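Local coordinates for Non-structural protein 3 (Porcine deltacoronavirus, PDB 6LN0) that probably cleaves the viral polyprotein through its papain-like protease domain and probably binds ADP-ribose through its macro domain, at residues 246-251 with 407-412; 268-273 with 286-291; 398-403 with 413-418. All coordinates share one frame; numbering follows the deposited sequence.

Contact 1. Residues 246-251 with 407-412; sequences RTNGLM and TVNGYD
N409 reaches from the loop between strands 398-402 and 416-423 to N248 and L250 at the end of a beta hairpin. The hairpin joins strands 244-247 and 250-253 through a type I' turn from T247 to L250, and N248 and G249 form its two-residue tip, both with positive phi. The turn is closed by a reciprocal backbone pair, T247 N to L250 O at 2.8 Å and L250 N to T247 O at 3.0 Å. From CB, which is directed at the hairpin, the N409 side chain runs to CG, anti to the carbonyl carbon (chi1 -66°), and there forks toward two neighbours. OD1 takes the polar side, standing 3.9 Å from N248 ND2, a loose approach in which the two amide planes are turned 50° apart and the side chains slide past each other in opposite directions. The other branch, N409 ND2, comes alongside the methyl L250 CD1 at 4.2 Å. L250 presents that methyl with CG held between its own backbone N and carbonyl carbon (chi1 52°), and it is buried against Y401 and helix 260-270, where N267 also meets N409. Within the hairpin, R246 curls back so that NH2 makes a weak, strongly bent bond to G249 O at 2.8 Å, and one guanidinium face, toward its rim, lies over L250 C.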
ATOM      1  N   ARG A 246     -22.727  30.546   4.602  1.00 66.44           N
ATOM      2  CA  ARG A 246     -22.872  31.443   5.750  1.00 67.97           C
ATOM      3  C   ARG A 246     -24.342  31.552   6.146  1.00 68.23           C
ATOM      4  O   ARG A 246     -25.196  31.858   5.313  1.00 69.50           O
ATOM      5  CB  ARG A 246     -22.318  32.841   5.446  1.00 67.79           C
ATOM      6  CG  ARG A 246     -20.864  32.907   4.937  1.00 73.51           C
ATOM      7  CD  ARG A 246     -19.802  32.849   6.061  1.00 75.89           C
ATOM      8  NE  ARG A 246     -20.155  33.656   7.229  1.00 82.44           N
ATOM      9  CZ  ARG A 246     -19.678  33.459   8.462  1.00 80.00           C
ATOM     10  NH1 ARG A 246     -18.814  32.477   8.708  1.00 76.72           N
ATOM     11  NH2 ARG A 246     -20.073  34.247   9.456  1.00 80.29           N
ATOM     12  N   THR A 247     -24.643  31.292   7.417  1.00 67.52           N
ATOM     13  CA  THR A 247     -26.018  31.272   7.910  1.00 68.44           C
ATOM     14  C   THR A 247     -25.970  31.413   9.420  1.00 70.16           C
ATOM     15  O   THR A 247     -25.169  30.735  10.071  1.00 66.52           O
ATOM     16  CB  THR A 247     -26.744  29.962   7.543  1.00 67.00           C
ATOM     17  OG1 THR A 247     -26.303  29.500   6.265  1.00 66.16           O
ATOM     18  CG2 THR A 247     -28.244  30.163   7.492  1.00 65.13           C
ATOM     19  N   ASN A 248     -26.821  32.277   9.975  1.00 66.66           N
ATOM     20  CA  ASN A 248     -26.873  32.499  11.424  1.00 62.96           C
ATOM     21  C   ASN A 248     -25.497  32.813  12.005  1.00 61.83           C
ATOM     22  O   ASN A 248     -25.128  32.329  13.077  1.00 67.19           O
ATOM     23  CB  ASN A 248     -27.475  31.301  12.156  1.00 67.12           C
ATOM     24  CG  ASN A 248     -28.753  30.820  11.527  1.00 71.76           C
ATOM     25  OD1 ASN A 248     -28.831  30.671  10.316  1.00 72.40           O
ATOM     26  ND2 ASN A 248     -29.769  30.564  12.353  1.00 78.40           N
ATOM     27  N   GLY A 249     -24.715  33.612  11.286  1.00 57.96           N
ATOM     28  CA  GLY A 249     -23.399  33.995  11.763  1.00 63.05           C
ATOM     29  C   GLY A 249     -22.310  32.948  11.642  1.00 68.51           C
ATOM     30  O   GLY A 249     -21.146  33.275  11.902  1.00 74.71           O
ATOM     31  N   LEU A 250     -22.629  31.708  11.257  1.00 60.89           N
ATOM     32  CA  LEU A 250     -21.637  30.649  11.131  1.00 64.57           C
ATOM     33  C   LEU A 250     -21.651  30.050   9.725  1.00 64.69           C
ATOM     34  O   LEU A 250     -22.677  30.058   9.037  1.00 67.46           O
ATOM     35  CB  LEU A 250     -21.886  29.545  12.166  1.00 58.01           C
ATOM     36  CG  LEU A 250     -23.273  28.924  12.257  1.00 55.66           C
ATOM     37  CD1 LEU A 250     -23.437  27.844  11.206  1.00 57.95           C
ATOM     38  CD2 LEU A 250     -23.479  28.335  13.638  1.00 58.36           C
ATOM     39  N   MET A 251     -20.511  29.497   9.311  1.00 63.89           N
ATOM     40  CA  MET A 251     -20.433  28.764   8.043  1.00 64.22           C
ATOM     41  C   MET A 251     -20.993  27.357   8.256  1.00 54.11           C
ATOM     42  O   MET A 251     -20.438  26.570   9.025  1.00 59.24           O
ATOM     43  CB  MET A 251     -18.995  28.740   7.531  1.00 61.49           C
ATOM     44  CG  MET A 251     -18.843  28.137   6.135  1.00 69.75           C
ATOM     45  SD  MET A 251     -19.402  29.202   4.775  1.00 69.37           S
ATOM     46  CE  MET A 251     -18.006  30.296   4.586  1.00 68.76           C
ATOM     47  N   THR A 407     -33.600  29.427  17.886  1.00 88.96           N
ATOM     48  CA  THR A 407     -32.373  29.688  17.089  1.00 90.57           C
ATOM     49  C   THR A 407     -31.725  28.406  16.554  1.00 86.53           C
ATOM     50  O   THR A 407     -30.579  28.088  16.853  1.00 80.40           O
ATOM     51  CB  THR A 407     -31.329  30.496  17.894  1.00 90.31           C
ATOM     52  OG1 THR A 407     -31.015  29.814  19.137  1.00 84.32           O
ATOM     53  CG2 THR A 407     -31.829  31.920  18.199  1.00 86.73           C
ATOM     54  N   VAL A 408     -32.437  27.741  15.651  1.00 87.92           N
ATOM     55  CA  VAL A 408     -32.150  26.352  15.306  1.00 80.82           C
ATOM     56  C   VAL A 408     -31.805  26.223  13.821  1.00 80.91           C
ATOM     57  O   VAL A 408     -32.328  26.957  12.976  1.00 87.76           O
ATOM     58  CB  VAL A 408     -33.357  25.457  15.675  1.00 81.30           C
ATOM     59  CG1 VAL A 408     -33.190  24.071  15.173  1.00 78.01           C
ATOM     60  CG2 VAL A 408     -33.604  25.449  17.161  1.00 78.48           C
ATOM     61  N   ASN A 409     -30.918  25.266  13.502  1.00 84.71           N
ATOM     62  CA  ASN A 409     -30.581  24.883  12.122  1.00 81.64           C
ATOM     63  C   ASN A 409     -31.293  23.611  11.643  1.00 82.53           C
ATOM     64  O   ASN A 409     -31.073  23.172  10.501  1.00 78.35           O
ATOM     65  CB  ASN A 409     -29.069  24.708  11.996  1.00 73.23           C
ATOM     66  CG  ASN A 409     -28.331  26.006  12.181  1.00 70.71           C
ATOM     67  OD1 ASN A 409     -28.729  26.851  12.982  1.00 74.08           O
ATOM     68  ND2 ASN A 409     -27.273  26.194  11.410  1.00 63.71           N
ATOM     69  N   GLY A 410     -32.132  23.014  12.495  1.00 79.84           N
ATOM     70  CA  GLY A 410     -32.948  21.854  12.181  1.00 74.79           C
ATOM     71  C   GLY A 410     -34.386  22.019  12.660  1.00 83.32           C
ATOM     72  O   GLY A 410     -35.022  23.044  12.381  1.00 78.68           O
ATOM     73  N   TYR A 411     -34.908  21.036  13.399  1.00 81.34           N
ATOM     74  CA  TYR A 411     -36.299  21.035  13.844  1.00 82.58           C
ATOM     75  C   TYR A 411     -36.453  21.762  15.189  1.00 88.28           C
ATOM     76  O   TYR A 411     -35.479  22.151  15.838  1.00 89.13           O
ATOM     77  CB  TYR A 411     -36.826  19.595  13.954  1.00 79.58           C
ATOM     78  CG  TYR A 411     -36.488  18.704  12.773  1.00 86.77           C
ATOM     79  CD1 TYR A 411     -36.294  17.336  12.941  1.00 85.19           C
ATOM     80  CD2 TYR A 411     -36.370  19.228  11.483  1.00 89.92           C
ATOM     81  CE1 TYR A 411     -35.986  16.517  11.855  1.00 87.09           C
ATOM     82  CE2 TYR A 411     -36.061  18.420  10.396  1.00 85.47           C
ATOM     83  CZ  TYR A 411     -35.873  17.068  10.583  1.00 87.93           C
ATOM     84  OH  TYR A 411     -35.561  16.269   9.498  1.00 90.92           O
ATOM     85  N   ASP A 412     -37.702  21.949  15.612  1.00 86.61           N
ATOM     86  CA  ASP A 412     -37.997  22.491  16.934  1.00 88.27           C
ATOM     87  C   ASP A 412     -39.053  21.632  17.610  1.00 88.36           C
ATOM     88  O   ASP A 412     -40.084  22.103  18.099  1.00 88.28           O
ATOM     89  CB  ASP A 412     -38.425  23.956  16.861  1.00 91.90           C
ATOM     90  CG  ASP A 412     -38.579  24.588  18.240  1.00 97.91           C
ATOM     91  OD1 ASP A 412     -37.597  24.558  19.025  1.00 96.80           O
ATOM     92  OD2 ASP A 412     -39.684  25.104  18.532  1.00 89.65           O
TER

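Contact 2. Residues 268-273 with 286-291; sequences LFQNTA and EYLNGN
The Y287 ring meets the end of Q270 at its edge: the amide nitrogen NE2 lies near the ring plane, 4.3 Å from CE1. Both groups are held by a shared partner outside the two segments, because Q270 NE2 and Y287 OH each hydrogen-bond to M251 O, so that one carbonyl of strand 250-253 grips the pair. T272 OG1 stands 4.3 Å above one face of the F269 ring, offset toward the rim, and the ring also stacks with F276. Where the ends of helices 260-270 and 278-287 approach, consistent with the helical thumb of a coronaviral papain-like protease, Q270 OE1 is the nearest atom of 268-273 to L288 CD2, at 3.3 Å. Q270 gets there with an extended chain (chi2 -176°), while L288 slides past it in the opposite direction and lays the methyl CD2 against the amide oxygen, with Q270 CD 4.1 Å from the same methyl. F269 O accepts T272 N at 2.9 Å and T272 OG1 at 3.0 Å, the hydroxyl lying in the carbonyl plane on a lone pair. In 286-291 a Schellman motif follows helix 278-287, with G290 the first residue to leave helical angles; N291 N reaches E286 O at 3.0 Å and G290 N reaches Y287 O at 3.1 Å. N289 N approaches E286 O from the face opposite to N291 N.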
ATOM      1  N   LEU A 268     -21.677  23.780  16.792  1.00 46.51           N
ATOM      2  CA  LEU A 268     -21.350  23.990  18.201  1.00 47.07           C
ATOM      3  C   LEU A 268     -19.942  24.553  18.354  1.00 46.02           C
ATOM      4  O   LEU A 268     -19.726  25.542  19.062  1.00 45.39           O
ATOM      5  CB  LEU A 268     -21.481  22.679  18.973  1.00 42.97           C
ATOM      6  CG  LEU A 268     -21.227  22.730  20.468  1.00 43.55           C
ATOM      7  CD1 LEU A 268     -22.225  23.642  21.159  1.00 40.15           C
ATOM      8  CD2 LEU A 268     -21.321  21.319  21.027  1.00 38.02           C
ATOM      9  N   PHE A 269     -18.967  23.938  17.673  1.00 44.99           N
ATOM     10  CA  PHE A 269     -17.583  24.360  17.847  1.00 45.31           C
ATOM     11  C   PHE A 269     -17.415  25.821  17.462  1.00 46.87           C
ATOM     12  O   PHE A 269     -16.743  26.584  18.164  1.00 47.20           O
ATOM     13  CB  PHE A 269     -16.618  23.475  17.033  1.00 42.72           C
ATOM     14  CG  PHE A 269     -15.184  23.867  17.213  1.00 42.43           C
ATOM     15  CD1 PHE A 269     -14.604  24.829  16.401  1.00 43.66           C
ATOM     16  CD2 PHE A 269     -14.444  23.351  18.259  1.00 42.05           C
ATOM     17  CE1 PHE A 269     -13.307  25.241  16.615  1.00 44.01           C
ATOM     18  CE2 PHE A 269     -13.141  23.762  18.478  1.00 44.01           C
ATOM     19  CZ  PHE A 269     -12.568  24.692  17.646  1.00 46.10           C
ATOM     20  N   GLN A 270     -18.033  26.231  16.355  1.00 48.07           N
ATOM     21  CA  GLN A 270     -17.946  27.619  15.925  1.00 50.55           C
ATOM     22  C   GLN A 270     -18.472  28.589  16.978  1.00 53.34           C
ATOM     23  O   GLN A 270     -18.050  29.750  16.988  1.00 53.33           O
ATOM     24  CB  GLN A 270     -18.701  27.802  14.604  1.00 48.06           C
ATOM     25  CG  GLN A 270     -17.988  27.181  13.401  1.00 45.79           C
ATOM     26  CD  GLN A 270     -18.700  27.450  12.093  1.00 50.67           C
ATOM     27  OE1 GLN A 270     -18.459  28.469  11.443  1.00 54.16           O
ATOM     28  NE2 GLN A 270     -19.598  26.540  11.702  1.00 52.95           N
ATOM     29  N   ASN A 271     -19.363  28.143  17.870  1.00 47.67           N
ATOM     30  CA  ASN A 271     -19.873  29.000  18.932  1.00 54.64           C
ATOM     31  C   ASN A 271     -19.108  28.853  20.235  1.00 52.70           C
ATOM     32  O   ASN A 271     -19.629  29.241  21.285  1.00 52.41           O
ATOM     33  CB  ASN A 271     -21.364  28.740  19.169  1.00 55.44           C
ATOM     34  CG  ASN A 271     -22.234  29.470  18.161  1.00 58.88           C
ATOM     35  OD1 ASN A 271     -22.821  28.850  17.270  1.00 59.49           O
ATOM     36  ND2 ASN A 271     -22.275  30.796  18.261  1.00 54.53           N
ATOM     37  N   THR A 272     -17.910  28.289  20.202  1.00 46.67           N
ATOM     38  CA  THR A 272     -17.007  28.350  21.340  1.00 52.12           C
ATOM     39  C   THR A 272     -15.851  29.287  21.014  1.00 55.31           C
ATOM     40  O   THR A 272     -15.791  29.903  19.950  1.00 55.76           O
ATOM     41  CB  THR A 272     -16.462  26.977  21.710  1.00 48.95           C
ATOM     42  OG1 THR A 272     -15.367  26.695  20.842  1.00 45.73           O
ATOM     43  CG2 THR A 272     -17.516  25.921  21.544  1.00 51.76           C
ATOM     44  N   ALA A 273     -14.915  29.389  21.948  1.00 53.98           N
ATOM     45  CA  ALA A 273     -13.807  30.315  21.807  1.00 52.93           C
ATOM     46  C   ALA A 273     -12.492  29.598  21.561  1.00 54.90           C
ATOM     47  O   ALA A 273     -11.433  30.224  21.649  1.00 57.97           O
ATOM     48  CB  ALA A 273     -13.707  31.200  23.048  1.00 58.72           C
ATOM     49  N   GLU A 286      -9.634  26.623   5.768  1.00 56.00           N
ATOM     50  CA  GLU A 286     -10.191  26.306   4.455  1.00 59.41           C
ATOM     51  C   GLU A 286     -11.709  26.225   4.525  1.00 59.22           C
ATOM     52  O   GLU A 286     -12.417  26.924   3.793  1.00 64.27           O
ATOM     53  CB  GLU A 286      -9.614  24.999   3.915  1.00 58.36           C
ATOM     54  CG  GLU A 286      -8.235  25.163   3.359  1.00 57.82           C
ATOM     55  CD  GLU A 286      -7.638  23.871   2.815  1.00 63.05           C
ATOM     56  OE1 GLU A 286      -8.396  22.945   2.428  1.00 68.91           O
ATOM     57  OE2 GLU A 286      -6.391  23.797   2.760  1.00 65.77           O
ATOM     58  N   TYR A 287     -12.226  25.363   5.401  1.00 57.45           N
ATOM     59  CA  TYR A 287     -13.669  25.222   5.558  1.00 58.41           C
ATOM     60  C   TYR A 287     -14.344  26.578   5.735  1.00 61.37           C
ATOM     61  O   TYR A 287     -15.345  26.878   5.074  1.00 62.91           O
ATOM     62  CB  TYR A 287     -13.965  24.304   6.748  1.00 54.63           C
ATOM     63  CG  TYR A 287     -15.423  24.208   7.167  1.00 57.61           C
ATOM     64  CD1 TYR A 287     -16.003  25.158   8.015  1.00 56.94           C
ATOM     65  CD2 TYR A 287     -16.210  23.148   6.752  1.00 54.22           C
ATOM     66  CE1 TYR A 287     -17.330  25.055   8.400  1.00 54.05           C
ATOM     67  CE2 TYR A 287     -17.533  23.042   7.151  1.00 51.66           C
ATOM     68  CZ  TYR A 287     -18.077  23.991   7.960  1.00 50.23           C
ATOM     69  OH  TYR A 287     -19.392  23.865   8.331  1.00 62.11           O
ATOM     70  N   LEU A 288     -13.802  27.418   6.621  1.00 60.10           N
ATOM     71  CA  LEU A 288     -14.437  28.705   6.887  1.00 67.03           C
ATOM     72  C   LEU A 288     -14.413  29.632   5.679  1.00 71.19           C
ATOM     73  O   LEU A 288     -15.101  30.660   5.696  1.00 70.55           O
ATOM     74  CB  LEU A 288     -13.769  29.403   8.071  1.00 57.51           C
ATOM     75  CG  LEU A 288     -14.160  28.960   9.482  1.00 60.26           C
ATOM     76  CD1 LEU A 288     -13.485  29.864  10.520  1.00 54.86           C
ATOM     77  CD2 LEU A 288     -15.669  28.920   9.689  1.00 52.01           C
ATOM     78  N   ASN A 289     -13.653  29.292   4.639  1.00 66.69           N
ATOM     79  CA  ASN A 289     -13.569  30.105   3.436  1.00 66.60           C
ATOM     80  C   ASN A 289     -14.208  29.451   2.216  1.00 65.37           C
ATOM     81  O   ASN A 289     -14.147  30.026   1.127  1.00 63.12           O
ATOM     82  CB  ASN A 289     -12.104  30.444   3.136  1.00 71.18           C
ATOM     83  CG  ASN A 289     -11.560  31.519   4.061  1.00 75.50           C
ATOM     84  OD1 ASN A 289     -12.286  32.052   4.904  1.00 78.90           O
ATOM     85  ND2 ASN A 289     -10.286  31.837   3.914  1.00 72.07           N
ATOM     86  N   GLY A 290     -14.808  28.271   2.359  1.00 66.16           N
ATOM     87  CA  GLY A 290     -15.511  27.632   1.263  1.00 64.29           C
ATOM     88  C   GLY A 290     -14.913  26.339   0.754  1.00 64.42           C
ATOM     89  O   GLY A 290     -15.450  25.781  -0.213  1.00 68.86           O
ATOM     90  N   ASN A 291     -13.811  25.841   1.356  1.00 66.53           N
ATOM     91  CA  ASN A 291     -13.211  24.553   0.998  1.00 62.91           C
ATOM     92  C   ASN A 291     -13.443  23.535   2.100  1.00 61.35           C
ATOM     93  O   ASN A 291     -12.500  23.169   2.814  1.00 61.95           O
ATOM     94  CB  ASN A 291     -11.702  24.640   0.780  1.00 63.16           C
ATOM     95  CG  ASN A 291     -11.315  25.706  -0.184  1.00 69.88           C
ATOM     96  OD1 ASN A 291     -12.108  26.599  -0.484  1.00 68.25           O
ATOM     97  ND2 ASN A 291     -10.071  25.628  -0.690  1.00 73.85           N
TER

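Contact 3. Residues 398-403 with 413-418; sequences HCWYTN and TKANVV
W400 and A415 meet across a strand at the end of the large mixed sheet that probably belongs to the palm of this papain-like protease, far along the sheet from the zinc-bearing fingers. Strands 398-402 and 416-423 flank strand 391-395, and the indole leans past the middle strand to the residues that lead into strand 416-423. The apolar part of the contact comes from the six-membered ring of the tryptophan: A415 CB lies 3.5 Å from W400 CH2 and 4.0 Å from W400 CZ2, approaching obliquely. T413 adds a looser touch, its methyl CG2 being 4.5 Å from W400 CH2. The tryptophan reaches this far because CG sits between its backbone N and carbonyl carbon (chi1 68°, chi2 87°). V408, from the intervening loop, packs on the indole as well.

Backbone bonds to the shared neighbour set the spacing: W400 pairs with K393 and T402 with A391 on one side, and N416 pairs with F394 on the other. Separately, N403 N lies 3.7 Å above one face of the Y401 ring, toward its rim. T402 OG1 is bonded to K406 O, and T413 OG1 makes a weak bond to K414 O at 3.4 Å.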
ATOM      1  N   HIS A 398     -31.701  12.339  13.539  1.00 68.25           N
ATOM      2  CA  HIS A 398     -31.267  13.634  13.043  1.00 68.87           C
ATOM      3  C   HIS A 398     -30.713  14.405  14.232  1.00 64.23           C
ATOM      4  O   HIS A 398     -31.147  14.204  15.369  1.00 65.93           O
ATOM      5  CB  HIS A 398     -32.424  14.399  12.370  1.00 65.54           C
ATOM      6  CG  HIS A 398     -32.026  15.711  11.757  1.00 66.18           C
ATOM      7  ND1 HIS A 398     -31.105  15.811  10.735  1.00 71.03           N
ATOM      8  CD2 HIS A 398     -32.444  16.977  12.008  1.00 69.45           C
ATOM      9  CE1 HIS A 398     -30.965  17.080  10.392  1.00 65.37           C
ATOM     10  NE2 HIS A 398     -31.765  17.810  11.150  1.00 67.97           N
ATOM     11  N   CYS A 399     -29.727  15.259  13.977  1.00 61.67           N
ATOM     12  CA  CYS A 399     -29.114  16.053  15.031  1.00 60.69           C
ATOM     13  C   CYS A 399     -28.779  17.414  14.462  1.00 56.44           C
ATOM     14  O   CYS A 399     -28.528  17.548  13.258  1.00 60.88           O
ATOM     15  CB  CYS A 399     -27.858  15.369  15.609  1.00 58.56           C
ATOM     16  SG  CYS A 399     -26.493  15.195  14.503  1.00 65.09           S
ATOM     17  N   TRP A 400     -28.784  18.428  15.323  1.00 51.44           N
ATOM     18  CA  TRP A 400     -28.719  19.772  14.781  1.00 50.32           C
ATOM     19  C   TRP A 400     -28.235  20.706  15.868  1.00 53.05           C
ATOM     20  O   TRP A 400     -28.463  20.465  17.059  1.00 52.17           O
ATOM     21  CB  TRP A 400     -30.087  20.234  14.251  1.00 59.27           C
ATOM     22  CG  TRP A 400     -31.114  20.431  15.334  1.00 58.22           C
ATOM     23  CD1 TRP A 400     -31.316  21.565  16.057  1.00 60.49           C
ATOM     24  CD2 TRP A 400     -32.069  19.469  15.822  1.00 60.34           C
ATOM     25  NE1 TRP A 400     -32.337  21.378  16.965  1.00 63.67           N
ATOM     26  CE2 TRP A 400     -32.817  20.103  16.839  1.00 61.00           C
ATOM     27  CE3 TRP A 400     -32.372  18.144  15.491  1.00 60.61           C
ATOM     28  CZ2 TRP A 400     -33.844  19.459  17.527  1.00 63.60           C
ATOM     29  CZ3 TRP A 400     -33.390  17.500  16.185  1.00 60.06           C
ATOM     30  CH2 TRP A 400     -34.117  18.162  17.186  1.00 63.67           C
ATOM     31  N   TYR A 401     -27.578  21.778  15.443  1.00 53.86           N
ATOM     32  CA  TYR A 401     -27.149  22.803  16.377  1.00 55.28           C
ATOM     33  C   TYR A 401     -28.307  23.742  16.691  1.00 63.27           C
ATOM     34  O   TYR A 401     -29.111  24.084  15.820  1.00 66.63           O
ATOM     35  CB  TYR A 401     -25.985  23.596  15.798  1.00 53.65           C
ATOM     36  CG  TYR A 401     -25.662  24.828  16.599  1.00 55.02           C
ATOM     37  CD1 TYR A 401     -25.367  24.738  17.955  1.00 53.79           C
ATOM     38  CD2 TYR A 401     -25.652  26.082  16.009  1.00 55.06           C
ATOM     39  CE1 TYR A 401     -25.074  25.866  18.697  1.00 56.60           C
ATOM     40  CE2 TYR A 401     -25.356  27.214  16.741  1.00 58.48           C
ATOM     41  CZ  TYR A 401     -25.068  27.102  18.087  1.00 57.31           C
ATOM     42  OH  TYR A 401     -24.775  28.229  18.824  1.00 62.62           O
ATOM     43  N   THR A 402     -28.393  24.153  17.945  1.00 62.63           N
ATOM     44  CA  THR A 402     -29.339  25.173  18.349  1.00 66.09           C
ATOM     45  C   THR A 402     -28.650  26.077  19.355  1.00 66.05           C
ATOM     46  O   THR A 402     -28.099  25.596  20.347  1.00 65.18           O
ATOM     47  CB  THR A 402     -30.613  24.556  18.947  1.00 67.62           C
ATOM     48  OG1 THR A 402     -31.380  25.573  19.597  1.00 72.36           O
ATOM     49  CG2 THR A 402     -30.281  23.461  19.953  1.00 64.54           C
ATOM     50  N   ASN A 403     -28.630  27.373  19.068  1.00 72.20           N
ATOM     51  CA  ASN A 403     -28.324  28.338  20.104  1.00 71.12           C
ATOM     52  C   ASN A 403     -29.458  28.323  21.123  1.00 73.82           C
ATOM     53  O   ASN A 403     -30.546  27.816  20.866  1.00 81.21           O
ATOM     54  CB  ASN A 403     -28.125  29.727  19.495  1.00 76.23           C
ATOM     55  CG  ASN A 403     -27.105  30.552  20.237  1.00 76.29           C
ATOM     56  OD1 ASN A 403     -27.220  30.764  21.451  1.00 74.62           O
ATOM     57  ND2 ASN A 403     -26.085  31.026  19.510  1.00 77.42           N
ATOM     58  N   THR A 413     -38.811  20.330  17.603  1.00 85.43           N
ATOM     59  CA  THR A 413     -39.605  19.421  18.402  1.00 85.56           C
ATOM     60  C   THR A 413     -38.889  19.184  19.728  1.00 84.33           C
ATOM     61  O   THR A 413     -37.852  19.791  20.025  1.00 78.23           O
ATOM     62  CB  THR A 413     -39.845  18.116  17.644  1.00 83.44           C
ATOM     63  OG1 THR A 413     -40.343  17.120  18.547  1.00 80.46           O
ATOM     64  CG2 THR A 413     -38.547  17.630  17.011  1.00 85.53           C
ATOM     65  N   LYS A 414     -39.460  18.304  20.548  1.00 87.60           N
ATOM     66  CA  LYS A 414     -38.791  17.871  21.763  1.00 84.10           C
ATOM     67  C   LYS A 414     -37.726  16.850  21.393  1.00 83.22           C
ATOM     68  O   LYS A 414     -37.981  15.908  20.632  1.00 84.91           O
ATOM     69  CB  LYS A 414     -39.780  17.285  22.778  1.00 85.02           C
ATOM     70  CG  LYS A 414     -40.320  15.897  22.444  1.00 89.30           C
ATOM     71  CD  LYS A 414     -40.619  15.079  23.695  1.00 88.38           C
ATOM     72  CE  LYS A 414     -41.970  14.374  23.551  1.00 93.79           C
ATOM     73  NZ  LYS A 414     -42.382  13.616  24.763  1.00 89.74           N
ATOM     74  N   ALA A 415     -36.523  17.065  21.904  1.00 76.40           N
ATOM     75  CA  ALA A 415     -35.400  16.213  21.570  1.00 68.56           C
ATOM     76  C   ALA A 415     -34.430  16.256  22.731  1.00 59.38           C
ATOM     77  O   ALA A 415     -34.302  17.273  23.414  1.00 62.34           O
ATOM     78  CB  ALA A 415     -34.708  16.669  20.281  1.00 63.71           C
ATOM     79  N   ASN A 416     -33.766  15.135  22.965  1.00 60.38           N
ATOM     80  CA  ASN A 416     -32.673  15.145  23.920  1.00 56.40           C
ATOM     81  C   ASN A 416     -31.602  16.135  23.476  1.00 50.65           C
ATOM     82  O   ASN A 416     -31.412  16.394  22.283  1.00 52.45           O
ATOM     83  CB  ASN A 416     -32.111  13.739  24.062  1.00 52.22           C
ATOM     84  CG  ASN A 416     -33.146  12.778  24.583  1.00 55.96           C
ATOM     85  OD1 ASN A 416     -33.922  13.136  25.476  1.00 62.05           O
ATOM     86  ND2 ASN A 416     -33.197  11.578  24.027  1.00 49.55           N
ATOM     87  N   VAL A 417     -30.950  16.750  24.440  1.00 46.58           N
ATOM     88  CA  VAL A 417     -29.736  17.515  24.171  1.00 54.26           C
ATOM     89  C   VAL A 417     -28.556  16.600  24.484  1.00 46.32           C
ATOM     90  O   VAL A 417     -28.620  15.798  25.433  1.00 42.39           O
ATOM     91  CB  VAL A 417     -29.707  18.827  24.985  1.00 55.66           C
ATOM     92  CG1 VAL A 417     -29.567  18.540  26.446  1.00 54.20           C
ATOM     93  CG2 VAL A 417     -28.563  19.718  24.527  1.00 55.55           C
ATOM     94  N   VAL A 418     -27.525  16.635  23.637  1.00 49.35           N
ATOM     95  CA  VAL A 418     -26.379  15.736  23.780  1.00 44.37           C
ATOM     96  C   VAL A 418     -25.046  16.455  23.906  1.00 45.62           C
ATOM     97  O   VAL A 418     -24.035  15.804  24.216  1.00 43.35           O
ATOM     98  CB  VAL A 418     -26.309  14.693  22.642  1.00 45.53           C
ATOM     99  CG1 VAL A 418     -27.500  13.770  22.736  1.00 43.40           C
ATOM    100  CG2 VAL A 418     -26.207  15.371  21.268  1.00 46.73           C
TER

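In the fold
All three contacts lie in the papain-like protease part. Contacts 1 and 3 have centres about 12 Å apart, contacts 1 and 2 about 13 Å, and contacts 2 and 3 about 19 Å. Along the chain contact 2 is nested within the loop closed by contact 1, contacts 1 and 3 interlace, and contact 2 closes before contact 3 opens. Strand 250-253 is followed, after a short loop, by helix 260-270, linking the hairpin to the helices of contact 2. Residues 407-412 lie in the loop that joins the two strands of contact 3. Helix 260-270 thus touches both the hairpin and the outermost strand 398-402, joining the probable thumb to the probable palm; its C260 touches H398.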